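Local coordinates for flavocytochrome C3 fumarate reductase (Shewanella frigidimarina, PDB 1QO8), which reduces fumarate to succinate in vitro, essentially in one direction, with one FAD and four covalently held c-type hemes per subunit, at residues Q35-H40 with L60-C65; T172-A177 with R238-H243; V277-D280 with V284-A287; Q358-V363 with R368-E373. All coordinates share one frame; numbering follows the deposited sequence.

The four contacts follow one another along the chain, each closing before the next opens. Contact 1 belongs to the N-terminal tetraheme cytochrome part, whereas contacts 2, 3 and 4 all fall in the FAD-binding flavoprotein part. None touches another: contacts 2 and 4 have the closest centres, about 26 Å apart, and contacts 2 and 3 the most distant, about 43 Å. Contact 2 joins helix 173-177 to a three-stranded antiparallel sheet, contact 3 closes a hairpin at the margin of a four-stranded sheet, and contact 4 extends from strand 357-364. Electron carriers are met at contact 1, which touches three hemes, and at contact 4, where a heme and the flavin lie near residues that probably bind the substrate.

Contact 1: residues Q35-H40 with L60-C65; sequences QCKSCH and LGDINC. With HEM (protoporphyrin IX containing Fe), chain E.
Two cysteines assigned to different hemes lie side by side here: Cys-36 CB meets Cys-65 SG at 3.6 Å, and the two sulfurs, Cys-36 SG and Cys-65 SG, remain 4.0 Å apart. This is apolar packing of sulfur against methylene. The SG of Cys-36 turns instead to its porphyrin, 2.3 Å from heme atom CAB, a separation consistent with the thioether link inferred from related proteins. Cys-36, Cys-39 and His-40 form the CXXCH motif of c-type cytochromes, carried on the end of helix 30-40. Its histidine binds the iron through NE2 at 2.2 Å, and His-9 supplies the other axial ligand. Cys-65 is the corresponding attachment residue of the third heme, so attachment cysteines of two hemes meet. Farther out, the side chain of Lys-37 runs extended beyond CG (chi2 173°) past the sulfurs to Asp-62, the centre of an inverse gamma turn. There Lys-37 NZ forms a salt bridge at 2.6 Å with Asp-62 OD1, which accepts on its syn lone pair. A water accepts from Lys-37 NZ at 3.2 Å and donates to Asp-62 OD2 at 2.9 Å, joining both ends of the ion pair.

Contact 2: residues T172-A177 with R238-H243; sequences TKQQTA and RTHRPH
Thr-172 and His-240 converge head-on and meet through a short hydrogen bond, Thr-172 OG1 to His-240 NE2 at 2.7 Å, in which either atom may be the donor. The hydroxyl lies at the ring edge, in its plane. With chi1 at 65°, OG1 is tucked against both backbone neighbours of its CA, where it also accepts from Gln-175 N at 3.2 Å and so acts as the N-cap of helix 173-177. Replacing Thr-172 with a valine would probably leave His-240 NE2 without this partner and strip the first turn of its side-chain cap. Gln-174 completes the tight part: its OE1 touches His-240 CD2 at 3.6 Å, and its amide stands nearly perpendicular to the ring (89°), while Gln-174 NE2 is hydrogen-bonded to Glu-219 and Asp-226. The remainder is looser. Gln-175 NE2 merely brushes Arg-238 CG at 3.6 Å, its polar bonds going to Asp-182 and Asp-237, and Arg-238 sends its guanidinium to Asp-182 and Asp-190. Beyond, Lys-173, Thr-176 and Ala-177 lie on the solvent side of the helix. Strand 239-241 is the middle of a three-stranded antiparallel sheet, between 167-168 and 227-229, with a classic bulge where Arg-238 and Thr-239 face Lys-229; the short helix packs beside it, and helix 184-194 lines Arg-238.

Contact 3: residues V277-D280 with V284-A287; sequences VVND and VVGA
Val-277 holds the opposite arm of an antiparallel beta hairpin through both its backbone polar atoms. Val-285 N donates to Val-277 O at 2.8 Å, almost straight at hydrogen (175°) and nearly in line with the carbonyl bond. Val-277 N donates to Gly-286 O at 2.9 Å, but from above that carbonyl's plane. A CA-H...O contact from Val-284 CA, at 3.4 Å, adds to the grip on Val-277 O. Gly-286 adopts backbone angles at which a CB would jam against the preceding carbonyl oxygen. Val-285 lies across Val-277 and Asn-279: its CG2 packs on Val-277 O at 3.6 Å and Val-277 CG1 at 4.2 Å, while its CG1, trans to the carbonyl carbon (chi1 -68°), reaches Asn-279 ND2 at 4.0 Å. With an alanine at Val-285 both methyl contacts would go, which is likely to open a gap between Val-277 and Asn-279. Asn-279 OD1 accepts from Ser-283 N within the hairpin turn. Val-278 CG2 and Val-284 CG2, of a non-hydrogen-bonded pair, meet at 4.0 Å, and both residues touch Ile-347. Within this chain, strand 271-278 is outermost in a four-stranded mixed sheet, and strand 284-291 lies between it and 295-301.

Contact 4: residues Q358-V363 with R368-E373; sequences QAHPTV and RILISE. With HEM (protoporphyrin IX containing Fe), chain C.
Arg-368 C lies 3.9 Å from Val-363 CG1, while the arginine's guanidinium extends off to the carbonyls of Glu-81 and Asn-332. Ile-369 points away, laying CD1 against the propionate carbon CBD of a heme at 3.6 Å. Leu-370 turns back to form a single backbone bridge with Val-363 (Leu-370 CA to Val-363 CA 4.4 Å). Its CD2 stands over one face of the His-360 ring, 4.2 Å from the centroid and 17° off the normal, a CH-pi contact; Pro-361 CD covers the opposite face. The ring reaches this place because His-360 CG is trans to the backbone N (chi1 177°). Beside the bridge, Ile-371 N donates to Thr-362 O at 2.8 Å, in the carbonyl plane. Ile-371 O is gripped twice, by Thr-362 OG1 at 2.7 Å and by a weak bond from His-360 NE2 at 3.5 Å, which meets it at the ring edge. Ser-372 O shares a water with Thr-362 OG1, and Ser-372 OG caps Thr-374 N. Glu-373 forms a salt bridge with Arg-397, the probable proton donor. By similarity, His-360, Ser-372 and Glu-373 bind succinate, the last two also fumarate, so this loop, lying between heme and flavin, probably contributes to the dicarboxylate site of the fumarate reductase family.

Contact 1: residues Q35-H40 with L60-C65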
# COMPACT_ATOMS: atom_id res chain seq x y z
N GLN A 35 27.69 34.53 12.98
CA GLN A 35 28.90 34.76 13.75
C GLN A 35 30.11 33.99 13.34
O GLN A 35 31.18 34.61 13.15
CB GLN A 35 28.61 34.44 15.26
CG GLN A 35 27.54 35.39 15.82
CD GLN A 35 28.00 36.84 15.68
OE1 GLN A 35 27.33 37.54 14.97
NE2 GLN A 35 29.13 37.33 16.15
N CYS A 36 29.99 32.66 13.09
CA CYS A 36 31.02 31.96 12.32
C CYS A 36 31.48 32.77 11.14
O CYS A 36 32.70 32.88 11.08
CB CYS A 36 30.66 30.59 11.68
SG CYS A 36 29.50 29.65 12.71
N LYS A 37 30.66 33.24 10.25
CA LYS A 37 31.08 33.85 9.01
C LYS A 37 31.69 35.23 9.25
O LYS A 37 32.71 35.49 8.61
CB LYS A 37 29.92 33.91 7.99
CG LYS A 37 29.50 32.55 7.38
CD LYS A 37 28.23 32.67 6.51
CE LYS A 37 27.82 31.29 5.93
NZ LYS A 37 26.90 31.42 4.73
N SER A 38 31.16 36.01 10.19
CA SER A 38 31.74 37.25 10.65
C SER A 38 33.22 37.05 11.00
O SER A 38 34.03 37.56 10.21
CB SER A 38 31.20 37.87 11.94
OG SER A 38 29.90 38.33 11.64
N CYS A 39 33.47 36.28 12.05
CA CYS A 39 34.87 36.09 12.36
C CYS A 39 35.67 35.31 11.35
O CYS A 39 36.92 35.47 11.36
CB CYS A 39 35.05 35.50 13.74
SG CYS A 39 34.18 36.53 15.03
N HIS A 40 35.03 34.30 10.71
CA HIS A 40 35.95 33.41 9.96
C HIS A 40 35.88 33.70 8.45
O HIS A 40 36.68 33.13 7.70
CB HIS A 40 35.53 31.95 10.17
CG HIS A 40 36.15 31.36 11.41
ND1 HIS A 40 37.51 31.17 11.48
CD2 HIS A 40 35.62 30.99 12.60
CE1 HIS A 40 37.83 30.62 12.65
NE2 HIS A 40 36.68 30.50 13.29
N LEU A 60 26.78 21.11 -2.35
CA LEU A 60 25.81 21.53 -1.30
C LEU A 60 25.57 23.04 -1.28
O LEU A 60 24.44 23.38 -0.94
CB LEU A 60 26.27 21.09 0.10
CG LEU A 60 26.51 19.58 0.26
CD1 LEU A 60 26.95 19.13 1.62
CD2 LEU A 60 25.23 18.80 -0.13
N GLY A 61 26.53 23.90 -1.65
CA GLY A 61 26.20 25.33 -1.94
C GLY A 61 26.26 26.00 -0.50
O GLY A 61 26.99 25.53 0.38
N ASP A 62 25.54 27.06 -0.32
CA ASP A 62 25.84 27.95 0.84
C ASP A 62 25.08 27.47 2.07
O ASP A 62 23.89 27.78 2.17
CB ASP A 62 25.32 29.35 0.45
CG ASP A 62 25.82 30.35 1.53
OD1 ASP A 62 26.49 30.10 2.52
OD2 ASP A 62 25.44 31.52 1.37
N ILE A 63 25.53 26.55 2.88
CA ILE A 63 24.75 26.01 3.99
C ILE A 63 25.30 26.46 5.35
O ILE A 63 26.48 26.87 5.37
CB ILE A 63 24.85 24.46 3.96
CG1 ILE A 63 26.29 24.01 4.08
CG2 ILE A 63 24.17 23.96 2.68
CD1 ILE A 63 26.40 22.46 4.19
N ASN A 64 24.59 26.17 6.47
CA ASN A 64 25.13 26.50 7.77
C ASN A 64 26.48 25.86 8.04
O ASN A 64 26.48 24.65 7.79
CB ASN A 64 24.17 26.19 8.92
CG ASN A 64 23.05 27.20 9.07
OD1 ASN A 64 23.14 28.37 8.68
ND2 ASN A 64 21.87 26.80 9.55
N CYS A 65 27.54 26.57 8.51
CA CYS A 65 28.65 25.91 9.15
C CYS A 65 28.31 24.81 10.14
O CYS A 65 29.04 23.82 10.24
CB CYS A 65 29.64 26.95 9.82
SG CYS A 65 29.65 28.51 8.89
CHA HEM E . 39.07 28.50 15.89
CHB HEM E . 34.97 27.35 13.63
CHC HEM E . 32.69 31.15 15.51
CHD HEM E . 37.14 32.89 16.20
C1A HEM E . 38.10 27.80 15.19
C2A HEM E . 38.24 26.45 14.72
C3A HEM E . 37.11 26.09 14.09
C4A HEM E . 36.21 27.20 14.20
CMA HEM E . 36.82 24.73 13.38
CAA HEM E . 39.52 25.60 14.92
CBA HEM E . 40.29 25.60 13.64
CGA HEM E . 41.49 24.68 13.63
O1A HEM E . 42.39 25.08 12.85
O2A HEM E . 41.37 23.68 14.39
C1B HEM E . 33.98 28.19 14.01
C2B HEM E . 32.58 27.93 13.93
C3B HEM E . 31.97 28.96 14.48
C4B HEM E . 32.97 29.94 14.91
CMB HEM E . 31.89 26.69 13.26
CAB HEM E . 30.48 29.15 14.78
CBB HEM E . 29.71 28.17 15.29
C1C HEM E . 33.75 32.00 15.78
C2C HEM E . 33.62 33.40 16.18
C3C HEM E . 34.85 33.86 16.41
C4C HEM E . 35.79 32.83 16.11
CMC HEM E . 32.27 34.10 16.33
CAC HEM E . 35.31 35.25 16.95
CBC HEM E . 34.51 35.84 17.96
C1D HEM E . 38.05 31.87 16.25
C2D HEM E . 39.47 31.97 16.57
C3D HEM E . 39.98 30.80 16.51
C4D HEM E . 38.93 29.86 16.11
CMD HEM E . 40.08 33.35 17.01
CAD HEM E . 41.45 30.35 16.75
CBD HEM E . 42.18 30.58 15.36
CGD HEM E . 43.62 30.90 15.52
O1D HEM E . 43.97 31.77 16.39
O2D HEM E . 44.40 30.19 14.79
NA HEM E . 36.82 28.24 14.86
NB HEM E . 34.16 29.38 14.68
NC HEM E . 35.09 31.70 15.69
ND HEM E . 37.76 30.57 15.95
FE HEM E . 35.95 29.98 15.33
O HOH W 1 28.01 32.75 2.09

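Contact 2: residues T172-A177 with R238-H243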
# COMPACT_ATOMS: atom_id res chain seq x y z
N THR A 172 10.73 24.22 -25.96
CA THR A 172 11.56 25.30 -25.40
C THR A 172 12.39 25.95 -26.49
O THR A 172 12.66 25.48 -27.60
CB THR A 172 12.49 24.80 -24.28
OG1 THR A 172 13.41 23.89 -24.88
CG2 THR A 172 11.70 24.13 -23.16
N LYS A 173 12.93 27.11 -26.13
CA LYS A 173 13.88 27.76 -27.05
C LYS A 173 15.14 26.91 -27.14
O LYS A 173 15.80 26.99 -28.19
CB LYS A 173 14.07 29.18 -26.58
CG LYS A 173 14.85 29.32 -25.30
CD LYS A 173 15.13 30.78 -25.02
CE LYS A 173 15.92 31.04 -23.77
NZ LYS A 173 17.39 30.88 -23.93
N GLN A 174 15.53 26.08 -26.16
CA GLN A 174 16.71 25.23 -26.38
C GLN A 174 16.43 24.16 -27.45
O GLN A 174 17.33 23.76 -28.21
CB GLN A 174 17.27 24.55 -25.13
CG GLN A 174 17.86 25.43 -24.05
CD GLN A 174 16.85 26.24 -23.26
OE1 GLN A 174 15.61 26.13 -23.31
NE2 GLN A 174 17.38 27.13 -22.44
N GLN A 175 15.17 23.74 -27.57
CA GLN A 175 14.83 22.77 -28.60
C GLN A 175 14.87 23.51 -29.94
O GLN A 175 15.41 22.89 -30.85
CB GLN A 175 13.56 22.01 -28.34
CG GLN A 175 13.61 20.95 -27.23
CD GLN A 175 12.29 20.22 -27.08
OE1 GLN A 175 11.26 20.87 -27.12
NE2 GLN A 175 12.25 18.90 -26.96
N THR A 176 14.46 24.76 -30.04
CA THR A 176 14.41 25.40 -31.34
C THR A 176 15.83 25.81 -31.79
O THR A 176 16.08 25.91 -32.98
CB THR A 176 13.57 26.69 -31.49
OG1 THR A 176 14.33 27.74 -30.90
CG2 THR A 176 12.21 26.60 -30.89
N ALA A 177 16.74 26.01 -30.86
CA ALA A 177 18.11 26.37 -31.17
C ALA A 177 18.82 25.14 -31.69
O ALA A 177 19.78 25.31 -32.44
CB ALA A 177 18.86 26.97 -30.01
N ARG A 238 14.95 16.19 -24.97
CA ARG A 238 14.02 17.08 -24.23
C ARG A 238 14.53 17.46 -22.86
O ARG A 238 13.95 18.15 -22.04
CB ARG A 238 12.85 16.11 -23.91
CG ARG A 238 11.50 16.68 -24.20
CD ARG A 238 10.45 15.62 -23.86
NE ARG A 238 9.73 15.34 -25.10
CZ ARG A 238 9.53 14.06 -25.44
NH1 ARG A 238 9.93 13.01 -24.72
NH2 ARG A 238 8.93 13.86 -26.60
N THR A 239 15.65 16.95 -22.43
CA THR A 239 16.23 17.08 -21.10
C THR A 239 17.19 18.27 -21.05
O THR A 239 18.18 18.23 -21.77
CB THR A 239 16.97 15.74 -20.84
OG1 THR A 239 16.10 14.61 -20.96
CG2 THR A 239 17.58 15.80 -19.44
N HIS A 240 16.91 19.30 -20.26
CA HIS A 240 17.66 20.53 -20.13
C HIS A 240 18.48 20.51 -18.83
O HIS A 240 17.94 20.12 -17.81
CB HIS A 240 16.71 21.70 -20.11
CG HIS A 240 15.76 21.79 -21.26
ND1 HIS A 240 14.76 20.89 -21.51
CD2 HIS A 240 15.70 22.72 -22.25
CE1 HIS A 240 14.11 21.23 -22.61
NE2 HIS A 240 14.66 22.34 -23.05
N ARG A 241 19.78 20.77 -18.94
CA ARG A 241 20.83 20.76 -18.00
C ARG A 241 21.64 22.07 -18.19
O ARG A 241 21.57 22.69 -19.25
CB ARG A 241 21.82 19.63 -18.26
CG ARG A 241 21.49 18.21 -17.97
CD ARG A 241 22.63 17.22 -18.14
NE ARG A 241 22.08 15.88 -17.83
CZ ARG A 241 21.55 15.01 -18.69
NH1 ARG A 241 21.32 15.17 -19.98
NH2 ARG A 241 21.15 13.83 -18.19
N PRO A 242 22.36 22.51 -17.21
CA PRO A 242 23.20 23.71 -17.26
C PRO A 242 24.23 23.54 -18.37
O PRO A 242 24.74 22.44 -18.55
CB PRO A 242 23.89 23.80 -15.87
CG PRO A 242 22.92 22.97 -15.03
CD PRO A 242 22.56 21.80 -15.91
N HIS A 243 24.50 24.58 -19.12
CA HIS A 243 25.53 24.49 -20.17
C HIS A 243 26.79 23.89 -19.61
O HIS A 243 27.14 22.70 -19.79
CB HIS A 243 25.86 25.87 -20.74
CG HIS A 243 26.73 25.81 -21.98
ND1 HIS A 243 27.50 26.88 -22.38
CD2 HIS A 243 26.95 24.80 -22.87
CE1 HIS A 243 28.13 26.52 -23.49
NE2 HIS A 243 27.83 25.26 -23.81

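Contact 3: residues V277-D280 with V284-A287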
# COMPACT_ATOMS: atom_id res chain seq x y z
N VAL A 277 -2.84 19.12 11.52
CA VAL A 277 -3.87 19.34 12.57
C VAL A 277 -5.15 19.57 11.78
O VAL A 277 -5.23 20.42 10.91
CB VAL A 277 -3.58 20.59 13.42
CG1 VAL A 277 -4.63 20.78 14.57
CG2 VAL A 277 -2.17 20.48 13.96
N VAL A 278 -6.15 18.73 12.05
CA VAL A 278 -7.44 18.93 11.35
C VAL A 278 -8.47 19.46 12.35
O VAL A 278 -8.42 19.04 13.52
CB VAL A 278 -7.83 17.57 10.76
CG1 VAL A 278 -9.27 17.52 10.26
CG2 VAL A 278 -6.84 17.23 9.63
N ASN A 279 -9.37 20.35 11.96
CA ASN A 279 -10.37 20.88 12.93
C ASN A 279 -11.52 19.87 13.01
O ASN A 279 -11.35 18.70 12.59
CB ASN A 279 -10.85 22.26 12.51
CG ASN A 279 -11.57 22.25 11.18
OD1 ASN A 279 -11.88 21.23 10.59
ND2 ASN A 279 -11.90 23.40 10.57
N ASP A 280 -12.71 20.29 13.45
CA ASP A 280 -13.83 19.35 13.39
C ASP A 280 -14.59 19.32 12.08
O ASP A 280 -15.35 18.35 11.90
CB ASP A 280 -14.82 19.55 14.56
CG ASP A 280 -14.63 18.39 15.52
OD1 ASP A 280 -13.63 18.44 16.29
OD2 ASP A 280 -15.45 17.43 15.50
N VAL A 284 -7.79 20.88 7.21
CA VAL A 284 -6.43 20.98 7.74
C VAL A 284 -6.26 22.44 8.14
O VAL A 284 -6.59 23.28 7.30
CB VAL A 284 -5.33 20.61 6.72
CG1 VAL A 284 -3.95 20.99 7.24
CG2 VAL A 284 -5.41 19.13 6.42
N VAL A 285 -5.81 22.64 9.37
CA VAL A 285 -5.64 24.02 9.84
C VAL A 285 -4.25 24.26 10.42
O VAL A 285 -4.12 25.33 11.01
CB VAL A 285 -6.66 24.41 10.93
CG1 VAL A 285 -8.07 24.49 10.34
CG2 VAL A 285 -6.63 23.47 12.12
N GLY A 286 -3.25 23.44 10.17
CA GLY A 286 -1.86 23.87 10.55
C GLY A 286 -1.16 22.54 10.88
O GLY A 286 -1.63 21.53 10.35
N ALA A 287 -0.11 22.54 11.70
CA ALA A 287 0.69 21.31 11.74
C ALA A 287 1.58 21.47 12.94
O ALA A 287 1.86 22.64 13.25
CB ALA A 287 1.57 21.35 10.45

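Contact 4: residues Q358-V363 with R368-E373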
# COMPACT_ATOMS: atom_id res chain seq x y z
N GLN A 358 10.87 2.53 -7.61
CA GLN A 358 11.88 2.40 -8.68
C GLN A 358 13.25 2.31 -8.01
O GLN A 358 13.58 3.03 -7.06
CB GLN A 358 11.85 3.49 -9.70
CG GLN A 358 13.06 3.49 -10.68
CD GLN A 358 12.93 4.81 -11.40
OE1 GLN A 358 13.33 5.84 -10.89
NE2 GLN A 358 12.31 4.75 -12.57
N ALA A 359 14.01 1.38 -8.61
CA ALA A 359 15.38 1.19 -8.11
C ALA A 359 16.42 1.35 -9.21
O ALA A 359 16.11 1.15 -10.35
CB ALA A 359 15.53 -0.26 -7.63
N HIS A 360 17.69 1.30 -8.83
CA HIS A 360 18.77 1.38 -9.82
C HIS A 360 19.63 0.18 -9.52
O HIS A 360 19.93 -0.12 -8.39
CB HIS A 360 19.48 2.74 -9.70
CG HIS A 360 20.64 2.83 -10.65
ND1 HIS A 360 20.65 3.60 -11.78
CD2 HIS A 360 21.86 2.23 -10.60
CE1 HIS A 360 21.81 3.47 -12.42
NE2 HIS A 360 22.54 2.70 -11.67
N PRO A 361 20.03 -0.58 -10.54
CA PRO A 361 20.84 -1.73 -10.36
C PRO A 361 22.16 -1.68 -9.69
O PRO A 361 22.57 -2.67 -9.08
CB PRO A 361 20.93 -2.39 -11.77
CG PRO A 361 20.50 -1.33 -12.68
CD PRO A 361 19.73 -0.22 -11.97
N THR A 362 23.08 -0.74 -9.83
CA THR A 362 24.39 -0.76 -9.29
C THR A 362 24.68 0.64 -8.72
O THR A 362 25.12 1.61 -9.39
CB THR A 362 25.41 -1.06 -10.48
OG1 THR A 362 25.15 -0.07 -11.48
CG2 THR A 362 25.18 -2.46 -11.03
N VAL A 363 24.18 0.86 -7.49
CA VAL A 363 24.51 2.07 -6.68
C VAL A 363 25.72 1.75 -5.83
O VAL A 363 25.79 0.62 -5.31
CB VAL A 363 23.30 2.37 -5.71
CG1 VAL A 363 23.52 3.55 -4.83
CG2 VAL A 363 22.08 2.70 -6.60
N ARG A 368 27.26 6.33 -1.93
CA ARG A 368 25.95 5.93 -2.45
C ARG A 368 25.58 6.68 -3.68
O ARG A 368 24.59 7.41 -3.83
CB ARG A 368 24.85 5.94 -1.37
CG ARG A 368 25.14 4.95 -0.23
CD ARG A 368 24.03 4.93 0.87
NE ARG A 368 23.76 6.25 1.43
CZ ARG A 368 22.85 7.14 1.11
NH1 ARG A 368 21.87 7.04 0.16
NH2 ARG A 368 22.86 8.29 1.84
N ILE A 369 26.40 6.53 -4.71
CA ILE A 369 26.19 7.25 -5.97
C ILE A 369 25.94 6.19 -7.05
O ILE A 369 26.47 5.08 -6.89
CB ILE A 369 27.59 7.92 -6.12
CG1 ILE A 369 27.56 9.26 -5.39
CG2 ILE A 369 28.10 7.98 -7.55
CD1 ILE A 369 28.93 9.89 -5.31
N LEU A 370 25.20 6.45 -8.07
CA LEU A 370 24.88 5.64 -9.21
C LEU A 370 26.19 5.21 -9.94
O LEU A 370 27.02 6.10 -10.21
CB LEU A 370 23.98 6.37 -10.20
CG LEU A 370 22.56 6.85 -9.88
CD1 LEU A 370 21.60 6.72 -11.08
CD2 LEU A 370 21.84 6.18 -8.73
N ILE A 371 26.51 3.94 -10.01
CA ILE A 371 27.54 3.51 -11.02
C ILE A 371 26.79 3.24 -12.30
O ILE A 371 25.91 2.39 -12.38
CB ILE A 371 28.39 2.38 -10.48
CG1 ILE A 371 29.24 2.96 -9.32
CG2 ILE A 371 29.40 1.90 -11.55
CD1 ILE A 371 28.69 2.47 -8.02
N SER A 372 26.98 4.10 -13.28
CA SER A 372 26.40 4.02 -14.56
C SER A 372 26.58 2.63 -15.23
O SER A 372 27.62 1.97 -15.16
CB SER A 372 27.11 5.04 -15.50
OG SER A 372 26.42 4.90 -16.73
N GLU A 373 25.53 2.18 -15.87
CA GLU A 373 25.53 0.90 -16.65
C GLU A 373 26.53 0.97 -17.77
O GLU A 373 27.14 -0.06 -18.10
CB GLU A 373 24.10 0.61 -17.05
CG GLU A 373 23.63 1.48 -18.22
CD GLU A 373 22.13 1.27 -18.42
OE1 GLU A 373 21.51 0.51 -17.62
OE2 GLU A 373 21.51 1.83 -19.32
CHA HEM C . 29.16 14.38 -6.40
CHB HEM C . 32.07 16.10 -2.91
CHC HEM C . 28.23 15.94 0.01
CHD HEM C . 25.83 13.14 -3.15
C1A HEM C . 30.27 14.91 -5.79
C2A HEM C . 31.53 15.34 -6.37
C3A HEM C . 32.31 15.82 -5.42
C4A HEM C . 31.58 15.67 -4.16
CMA HEM C . 33.76 16.38 -5.47
CAA HEM C . 31.88 15.18 -7.89
CBA HEM C . 31.60 16.45 -8.72
CGA HEM C . 30.11 16.66 -8.86
O1A HEM C . 29.68 17.75 -8.35
O2A HEM C . 29.41 15.79 -9.46
C1B HEM C . 31.21 16.38 -1.86
C2B HEM C . 31.52 17.19 -0.69
C3B HEM C . 30.44 17.16 0.08
C4B HEM C . 29.43 16.33 -0.53
CMB HEM C . 32.84 17.92 -0.55
CAB HEM C . 30.10 17.96 1.41
CBB HEM C . 30.73 19.11 1.69
C1C HEM C . 27.27 15.10 -0.52
C2C HEM C . 25.98 14.73 0.06
C3C HEM C . 25.33 14.00 -0.84
C4C HEM C . 26.16 13.87 -2.01
CMC HEM C . 25.60 15.17 1.48
CAC HEM C . 23.89 13.38 -0.82
CBC HEM C . 22.85 13.98 -0.24
C1D HEM C . 26.52 13.27 -4.33
C2D HEM C . 26.06 12.71 -5.62
C3D HEM C . 26.98 13.07 -6.51
C4D HEM C . 28.02 13.83 -5.86
CMD HEM C . 24.77 11.89 -5.79
CAD HEM C . 27.02 12.73 -8.05
CBD HEM C . 28.02 11.64 -8.35
CGD HEM C . 28.24 11.23 -9.83
O1D HEM C . 27.26 11.11 -10.59
O2D HEM C . 29.40 11.00 -10.23
NA HEM C . 30.33 15.19 -4.43
NB HEM C . 29.95 15.84 -1.71
NC HEM C . 27.34 14.56 -1.79
ND HEM C . 27.70 13.93 -4.50
FE HEM C . 28.79 14.96 -3.12
O HOH W 2 26.89 -0.62 -13.82